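Local coordinates for protein anopheles gambiae adenosine kinase (Anopheles gambiae, PDB 3LOO) that transfers a phosphate to adenosine to make AMP as an adenosine kinase of the pfkB family, here holding the two-adenosine ligand bis(adenosine)-5'-tetraphosphate, at residues L87-W92 and G316-G321; A177-V182 and A325-S330. One frame throughout, in Å; residues are numbered along the deposited sequence.

Contact 1 of 2, residues L87-W92 and G316-G321. With B4P (bis(adenosine)-5'-tetraphosphate), chain D.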
loop_
_atom_site.group_PDB
_atom_site.type_symbol
_atom_site.label_atom_id
_atom_site.label_comp_id
_atom_site.label_asym_id
_atom_site.label_seq_id
_atom_site.Cartn_x
_atom_site.Cartn_y
_atom_site.Cartn_z
ATOM N N LEU A 87 -1.100 -4.732 -5.921
ATOM C CA LEU A 87 -1.334 -5.014 -7.341
ATOM C C LEU A 87 -0.969 -6.472 -7.734
ATOM O O LEU A 87 -1.664 -7.085 -8.562
ATOM C CB LEU A 87 -0.629 -3.969 -8.215
ATOM C CG LEU A 87 -1.491 -2.761 -8.540
ATOM C CD1 LEU A 87 -2.038 -2.008 -7.340
ATOM C CD2 LEU A 87 -0.704 -1.793 -9.482
ATOM N N ARG A 88 0.059 -7.044 -7.099
ATOM C CA ARG A 88 0.426 -8.442 -7.341
ATOM C C ARG A 88 -0.676 -9.393 -6.826
ATOM O O ARG A 88 -1.073 -10.322 -7.543
ATOM C CB ARG A 88 1.813 -8.778 -6.749
ATOM C CG ARG A 88 3.016 -8.065 -7.459
ATOM C CD ARG A 88 4.364 -8.326 -6.715
ATOM N NE ARG A 88 4.482 -9.774 -6.488
ATOM C CZ ARG A 88 4.970 -10.362 -5.401
ATOM N NH1 ARG A 88 5.443 -9.657 -4.375
ATOM N NH2 ARG A 88 4.983 -11.690 -5.344
ATOM N N VAL A 89 -1.187 -9.130 -5.620
ATOM C CA VAL A 89 -2.324 -9.893 -5.085
ATOM C C VAL A 89 -3.577 -9.748 -5.961
ATOM O O VAL A 89 -4.194 -10.753 -6.306
ATOM C CB VAL A 89 -2.588 -9.593 -3.553
ATOM C CG1 VAL A 89 -3.917 -10.274 -3.015
ATOM C CG2 VAL A 89 -1.347 -9.981 -2.716
ATOM N N ALA A 90 -3.947 -8.512 -6.326
ATOM C CA ALA A 90 -5.036 -8.288 -7.259
ATOM C C ALA A 90 -4.901 -9.034 -8.618
ATOM O O ALA A 90 -5.881 -9.586 -9.129
ATOM C CB ALA A 90 -5.238 -6.777 -7.505
ATOM N N GLN A 91 -3.714 -9.011 -9.215
ATOM C CA GLN A 91 -3.453 -9.753 -10.442
ATOM C C GLN A 91 -3.555 -11.286 -10.263
ATOM O O GLN A 91 -4.091 -12.013 -11.137
ATOM C CB GLN A 91 -2.079 -9.354 -10.977
ATOM C CG GLN A 91 -2.126 -8.075 -11.766
ATOM C CD GLN A 91 -2.914 -8.215 -13.089
ATOM O OE1 GLN A 91 -3.215 -9.322 -13.560
ATOM N NE2 GLN A 91 -3.213 -7.097 -13.690
ATOM N N TRP A 92 -3.073 -11.764 -9.126
ATOM C CA TRP A 92 -3.097 -13.190 -8.859
ATOM C C TRP A 92 -4.551 -13.651 -8.834
ATOM O O TRP A 92 -4.916 -14.652 -9.470
ATOM C CB TRP A 92 -2.371 -13.517 -7.554
ATOM C CG TRP A 92 -2.622 -14.937 -7.130
ATOM C CD1 TRP A 92 -2.216 -16.086 -7.783
ATOM C CD2 TRP A 92 -3.345 -15.368 -5.983
ATOM N NE1 TRP A 92 -2.646 -17.202 -7.099
ATOM C CE2 TRP A 92 -3.343 -16.791 -5.993
ATOM C CE3 TRP A 92 -3.996 -14.699 -4.941
ATOM C CZ2 TRP A 92 -3.984 -17.550 -5.005
ATOM C CZ3 TRP A 92 -4.624 -15.463 -3.945
ATOM C CH2 TRP A 92 -4.608 -16.875 -3.994
ATOM N N GLY A 316 -2.113 -6.455 5.197
ATOM C CA GLY A 316 -2.876 -5.250 4.854
ATOM C C GLY A 316 -2.794 -4.949 3.364
ATOM O O GLY A 316 -3.780 -4.533 2.766
ATOM N N ASP A 317 -1.628 -5.191 2.761
ATOM C CA ASP A 317 -1.476 -4.976 1.318
ATOM C C ASP A 317 -2.296 -5.961 0.496
ATOM O O ASP A 317 -2.906 -5.571 -0.505
ATOM C CB ASP A 317 0.000 -4.972 0.874
ATOM C CG ASP A 317 0.870 -3.937 1.667
ATOM O OD1 ASP A 317 0.338 -2.912 2.158
ATOM O OD2 ASP A 317 2.100 -4.165 1.781
ATOM N N ALA A 318 -2.314 -7.218 0.962
ATOM C CA ALA A 318 -3.079 -8.295 0.382
ATOM C C ALA A 318 -4.566 -8.099 0.551
ATOM O O ALA A 318 -5.352 -8.488 -0.342
ATOM C CB ALA A 318 -2.672 -9.669 1.078
ATOM N N PHE A 319 -4.950 -7.541 1.703
ATOM C CA PHE A 319 -6.341 -7.171 1.923
ATOM C C PHE A 319 -6.769 -6.204 0.821
ATOM O O PHE A 319 -7.811 -6.400 0.193
ATOM C CB PHE A 319 -6.566 -6.508 3.277
ATOM C CG PHE A 319 -7.956 -5.972 3.431
ATOM C CD1 PHE A 319 -9.002 -6.804 3.864
ATOM C CD2 PHE A 319 -8.239 -4.658 3.075
ATOM C CE1 PHE A 319 -10.306 -6.326 3.956
ATOM C CE2 PHE A 319 -9.555 -4.168 3.153
ATOM C CZ PHE A 319 -10.586 -4.990 3.589
ATOM N N VAL A 320 -5.971 -5.182 0.578
ATOM C CA VAL A 320 -6.298 -4.210 -0.498
ATOM C C VAL A 320 -6.292 -4.852 -1.898
ATOM O O VAL A 320 -7.190 -4.598 -2.689
ATOM C CB VAL A 320 -5.405 -2.950 -0.473
ATOM C CG1 VAL A 320 -5.682 -2.036 -1.725
ATOM C CG2 VAL A 320 -5.691 -2.117 0.796
ATOM N N GLY A 321 -5.295 -5.681 -2.199
ATOM C CA GLY A 321 -5.313 -6.418 -3.485
ATOM C C GLY A 321 -6.615 -7.210 -3.706
ATOM O O GLY A 321 -7.152 -7.184 -4.791
HETATM P PA B4P D . 3.209 -4.993 6.984
HETATM O O1A B4P D . 3.582 -6.468 6.983
HETATM O O2A B4P D . 3.814 -4.114 8.077
HETATM O O3A B4P D . 1.632 -4.949 7.280
HETATM P PB B4P D . 0.615 -4.257 6.266
HETATM O O1B B4P D . 0.492 -5.055 4.966
HETATM O O2B B4P D . 0.778 -2.747 6.210
HETATM O O3B B4P D . -0.559 -4.768 7.327
HETATM P PG B4P D . -1.610 -3.867 8.149
HETATM O O1G B4P D . -1.127 -3.542 9.521
HETATM O O2G B4P D . -1.925 -2.667 7.277
HETATM O O3G B4P D . -2.925 -4.777 8.235
HETATM P PD B4P D . -3.610 -5.532 9.485
HETATM O O1D B4P D . -2.529 -6.074 10.345
HETATM O O2D B4P D . -4.728 -4.728 10.087
HETATM O O5E B4P D . 3.450 -4.346 5.513
HETATM C C5E B4P D . 4.669 -4.782 4.952
HETATM C C4E B4P D . 5.052 -4.085 3.678
HETATM O O4E B4P D . 5.178 -2.671 3.831
HETATM C C3E B4P D . 6.431 -4.548 3.299
HETATM O O3E B4P D . 6.227 -5.466 2.207
HETATM C C2E B4P D . 7.152 -3.293 2.819
HETATM O O2E B4P D . 7.779 -3.407 1.535
HETATM C C1E B4P D . 6.056 -2.210 2.837
HETATM N N9A B4P D . 6.640 -0.916 3.231
HETATM C C8A B4P D . 7.187 -0.562 4.430
HETATM N N7A B4P D . 7.611 0.733 4.334
HETATM C C5A B4P D . 7.367 1.189 3.070
HETATM C C6A B4P D . 7.565 2.403 2.392
HETATM N N6A B4P D . 8.173 3.488 2.965
HETATM N N1A B4P D . 7.188 2.497 1.092
HETATM C C2A B4P D . 6.579 1.463 0.460
HETATM N N3A B4P D . 6.367 0.297 1.091
HETATM C C4A B4P D . 6.740 0.141 2.388
HETATM O O5F B4P D . -4.224 -6.778 8.687
HETATM C C5F B4P D . -4.943 -6.615 7.469
HETATM C C4F B4P D . -5.768 -7.887 7.280
HETATM O O4F B4P D . -4.975 -9.074 7.461
HETATM C C3F B4P D . -6.826 -8.016 8.361
HETATM O O3F B4P D . -7.942 -7.198 8.036
HETATM C C2F B4P D . -7.127 -9.502 8.339
HETATM O O2F B4P D . -8.058 -9.813 7.283
HETATM C C1F B4P D . -5.744 -10.121 8.066
HETATM N N9B B4P D . -5.134 -10.454 9.393
HETATM C C8B B4P D . -4.194 -9.733 10.036
HETATM N N7B B4P D . -3.870 -10.303 11.221
HETATM C C5B B4P D . -4.609 -11.422 11.369
HETATM C C6B B4P D . -4.742 -12.403 12.348
HETATM N N6B B4P D . -3.981 -12.325 13.469
HETATM N N1B B4P D . -5.618 -13.439 12.158
HETATM C C2B B4P D . -6.378 -13.522 11.038
HETATM N N3B B4P D . -6.300 -12.584 10.052
HETATM C C4B B4P D . -5.447 -11.518 10.164
#
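V89 holds CG1 anti to its backbone N (chi1 173°), which leaves CG2 anti to the carbonyl carbon, and both methyls then straddle the turn of helix 315-328 at A318. CG1 rests against the backbone, 3.5 Å from A318 O, while CG2 meets the A318 methyl, V89 CG2 to A318 CB being 4.0 Å. One turn along, G321 offers bare backbone: the CA atoms of A90 and G321 come to 4.2 Å, and A90 CB touches G321 O at 3.3 Å. With such small residues at the crossing, the short helical segments approach to 7.5 Å between axes, at a signed angle of -44°. All four touching residues are buried, and the segments meet in van der Waals contact, methyls against a methyl, CA atoms and carbonyl oxygens.

At the other end of 316-321, the first amides of the helix, which have no preceding turn to bond to, face the tetraphosphate. G316 N donates to the bridging oxygen O3B of B4P at 3.1 Å, and D317 N to O1B of the same ligand at 3.1 Å; both bonds are bent. The D317 carboxylate turns its flat face to this phosphate, with B4P O1B above D317 CG at 3.5 Å. Hydrogen bonds from S82 to OD1 and from N85 to OD2 fix its rotation, and S86 OG bonds to D317 O, so helix 82-94 positions the ligand-facing turn as well as packing on it. V89 and A318 also reach A343 and I347 of helix 333-350. The G-A-G-D sequence at this helix start is the signature of the pfkB (ribokinase-like) kinases, whose helix-start amides form the anion hole.

Contact 2 of 2, residues A177-V182 and A325-S330; sequences AQFFYV and AQLLQS
This is an aromatic-aliphatic contact between a sheet and a helix end: F179, at the start of strand 179-183, an inner strand of the nine-stranded sheet, lies against L327 and L328 in the last turn of helix 315-328. The backbones stand well apart, with F179 CA and L328 CA, the nearest pair, at 8.0 Å, and the side chains bridge the gap. F179 carries its ring anti to its carbonyl carbon (chi1 -58°), pointed from the strand to the helix.

L328 brings CD1 over one face of that ring, 4.0 Å from the centroid and 25° off the normal, a CH-pi contact shifted toward the rim at CD2. The nearest atoms there, F179 CD2 and L328 CD1, are 3.6 Å apart, and the two side chains run past each other in opposite senses. L327 comes in at a slant beside the CD1-CE1 bond: its CD2 is 3.7 Å from F179 CD1, and its CG 3.9 Å from F179 CE1. The two leucines thus divide the ring between them, one on the CD2-CE2 half and one on the CD1-CE1 half.

Just beyond, the helix closes in a Schellman motif. S330, with positive phi, gives its N to L327 O at 3.0 Å, and R331 N reaches back to Q326 O.

F179 is hydrogen-bonded through its backbone to V27 of strand 26-29, which runs parallel beside it, and its ring also touches L26 and, on the adjoining strand 207-211, M207. L328 packs on L26 and L327 on M209, so the helix end spans three parallel strands. Y181 rests on V83 and S86 of helix 82-94, beside helix 315-328.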
loop_
_atom_site.group_PDB
_atom_site.type_symbol
_atom_site.label_atom_id
_atom_site.label_comp_id
_atom_site.label_asym_id
_atom_site.label_seq_id
_atom_site.Cartn_x
_atom_site.Cartn_y
_atom_site.Cartn_z
ATOM N N ALA A 177 -7.053 4.495 -17.632
ATOM C CA ALA A 177 -7.331 3.774 -16.395
ATOM C C ALA A 177 -8.697 4.165 -15.925
ATOM O O ALA A 177 -9.161 5.276 -16.218
ATOM C CB ALA A 177 -6.292 4.102 -15.320
ATOM N N GLN A 178 -9.354 3.270 -15.193
ATOM C CA GLN A 178 -10.653 3.589 -14.582
ATOM C C GLN A 178 -10.553 3.767 -13.072
ATOM O O GLN A 178 -11.487 4.280 -12.449
ATOM C CB GLN A 178 -11.702 2.519 -14.948
ATOM C CG GLN A 178 -11.834 2.344 -16.487
ATOM C CD GLN A 178 -12.838 1.274 -16.930
ATOM O OE1 GLN A 178 -12.775 0.114 -16.498
ATOM N NE2 GLN A 178 -13.749 1.659 -17.841
ATOM N N PHE A 179 -9.424 3.338 -12.490
ATOM C CA PHE A 179 -9.221 3.254 -11.019
ATOM C C PHE A 179 -7.765 3.611 -10.712
ATOM O O PHE A 179 -6.844 3.204 -11.459
ATOM C CB PHE A 179 -9.446 1.827 -10.491
ATOM C CG PHE A 179 -10.821 1.269 -10.783
ATOM C CD1 PHE A 179 -11.891 1.507 -9.911
ATOM C CD2 PHE A 179 -11.036 0.485 -11.930
ATOM C CE1 PHE A 179 -13.163 1.002 -10.197
ATOM C CE2 PHE A 179 -12.290 -0.035 -12.214
ATOM C CZ PHE A 179 -13.362 0.227 -11.350
ATOM N N PHE A 180 -7.551 4.317 -9.597
ATOM C CA PHE A 180 -6.213 4.768 -9.206
ATOM C C PHE A 180 -6.008 4.450 -7.738
ATOM O O PHE A 180 -6.930 4.625 -6.922
ATOM C CB PHE A 180 -6.019 6.281 -9.444
ATOM C CG PHE A 180 -6.132 6.689 -10.884
ATOM C CD1 PHE A 180 -5.036 6.614 -11.731
ATOM C CD2 PHE A 180 -7.361 7.119 -11.402
ATOM C CE1 PHE A 180 -5.126 6.999 -13.069
ATOM C CE2 PHE A 180 -7.495 7.492 -12.760
ATOM C CZ PHE A 180 -6.370 7.425 -13.604
ATOM N N TYR A 181 -4.812 3.959 -7.418
ATOM C CA TYR A 181 -4.470 3.589 -6.048
ATOM C C TYR A 181 -3.071 4.098 -5.731
ATOM O O TYR A 181 -2.118 3.822 -6.476
ATOM C CB TYR A 181 -4.572 2.079 -5.818
ATOM C CG TYR A 181 -4.229 1.659 -4.415
ATOM C CD1 TYR A 181 -4.874 2.239 -3.301
ATOM C CD2 TYR A 181 -3.233 0.696 -4.177
ATOM C CE1 TYR A 181 -4.534 1.855 -1.973
ATOM C CE2 TYR A 181 -2.881 0.317 -2.890
ATOM C CZ TYR A 181 -3.541 0.893 -1.784
ATOM O OH TYR A 181 -3.211 0.500 -0.511
ATOM N N VAL A 182 -2.941 4.812 -4.612
ATOM C CA VAL A 182 -1.659 5.369 -4.193
ATOM C C VAL A 182 -1.475 5.112 -2.702
ATOM O O VAL A 182 -2.439 5.143 -1.965
ATOM C CB VAL A 182 -1.569 6.873 -4.483
ATOM C CG1 VAL A 182 -0.197 7.421 -4.086
ATOM C CG2 VAL A 182 -1.763 7.167 -6.002
ATOM N N ALA A 325 -9.353 -6.456 -6.655
ATOM C CA ALA A 325 -9.723 -7.499 -7.628
ATOM C C ALA A 325 -11.257 -7.569 -7.834
ATOM O O ALA A 325 -11.750 -7.829 -8.955
ATOM C CB ALA A 325 -9.175 -8.837 -7.189
ATOM N N GLN A 326 -12.017 -7.382 -6.755
ATOM C CA GLN A 326 -13.472 -7.434 -6.859
ATOM C C GLN A 326 -14.046 -6.130 -7.354
ATOM O O GLN A 326 -15.062 -6.137 -8.046
ATOM C CB GLN A 326 -14.129 -7.856 -5.545
ATOM C CG GLN A 326 -13.713 -9.258 -5.120
ATOM C CD GLN A 326 -13.836 -10.296 -6.248
ATOM O OE1 GLN A 326 -14.746 -10.239 -7.073
ATOM N NE2 GLN A 326 -12.918 -11.251 -6.276
ATOM N N LEU A 327 -13.387 -5.019 -7.010
ATOM C CA LEU A 327 -13.851 -3.695 -7.389
ATOM C C LEU A 327 -13.807 -3.560 -8.910
ATOM O O LEU A 327 -14.730 -3.001 -9.514
ATOM C CB LEU A 327 -12.959 -2.602 -6.763
ATOM C CG LEU A 327 -13.439 -1.159 -6.950
ATOM C CD1 LEU A 327 -14.727 -0.903 -6.148
ATOM C CD2 LEU A 327 -12.355 -0.097 -6.574
ATOM N N LEU A 328 -12.719 -4.057 -9.503
ATOM C CA LEU A 328 -12.522 -4.062 -10.950
ATOM C C LEU A 328 -13.586 -4.904 -11.675
ATOM O O LEU A 328 -13.902 -4.624 -12.810
ATOM C CB LEU A 328 -11.090 -4.517 -11.320
ATOM C CG LEU A 328 -10.037 -3.393 -11.451
ATOM C CD1 LEU A 328 -9.956 -2.512 -10.207
ATOM C CD2 LEU A 328 -8.652 -3.960 -11.777
ATOM N N GLN A 329 -14.138 -5.907 -10.991
ATOM C CA GLN A 329 -15.195 -6.752 -11.524
ATOM C C GLN A 329 -16.578 -6.223 -11.134
ATOM O O GLN A 329 -17.537 -6.989 -11.152
ATOM C CB GLN A 329 -14.997 -8.179 -11.000
ATOM C CG GLN A 329 -13.698 -8.796 -11.503
ATOM C CD GLN A 329 -13.501 -10.196 -11.037
ATOM O OE1 GLN A 329 -12.962 -10.454 -9.952
ATOM N NE2 GLN A 329 -13.920 -11.130 -11.858
ATOM N N SER A 330 -16.650 -4.931 -10.764
ATOM C CA SER A 330 -17.873 -4.243 -10.317
ATOM C C SER A 330 -18.685 -4.934 -9.228
ATOM O O SER A 330 -19.906 -4.821 -9.233
ATOM C CB SER A 330 -18.843 -3.954 -11.487
ATOM O OG SER A 330 -18.169 -3.462 -12.619
#

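Helix 315-328 serves both contacts: its first turns, in contact 1, hold the tetraphosphate and pack on helix 82-94, and its last turn, in contact 2, lies on the central sheet. The contact centres are about 11 Å apart, and the two contacts touch. V320 CG1 packs on Y181 CZ at 3.6 Å, linking the ligand-side half of the helix to strand 179-183, and A90 O lies 3.9 Å from A325 CB, carrying the helix-helix packing onward. G316 and D317 place contact 1 in the ligand pocket, with the A318 side chain about 10 Å from the bound magnesium ion; contact 2 lies at the far end of the same helix, where it meets the sheet.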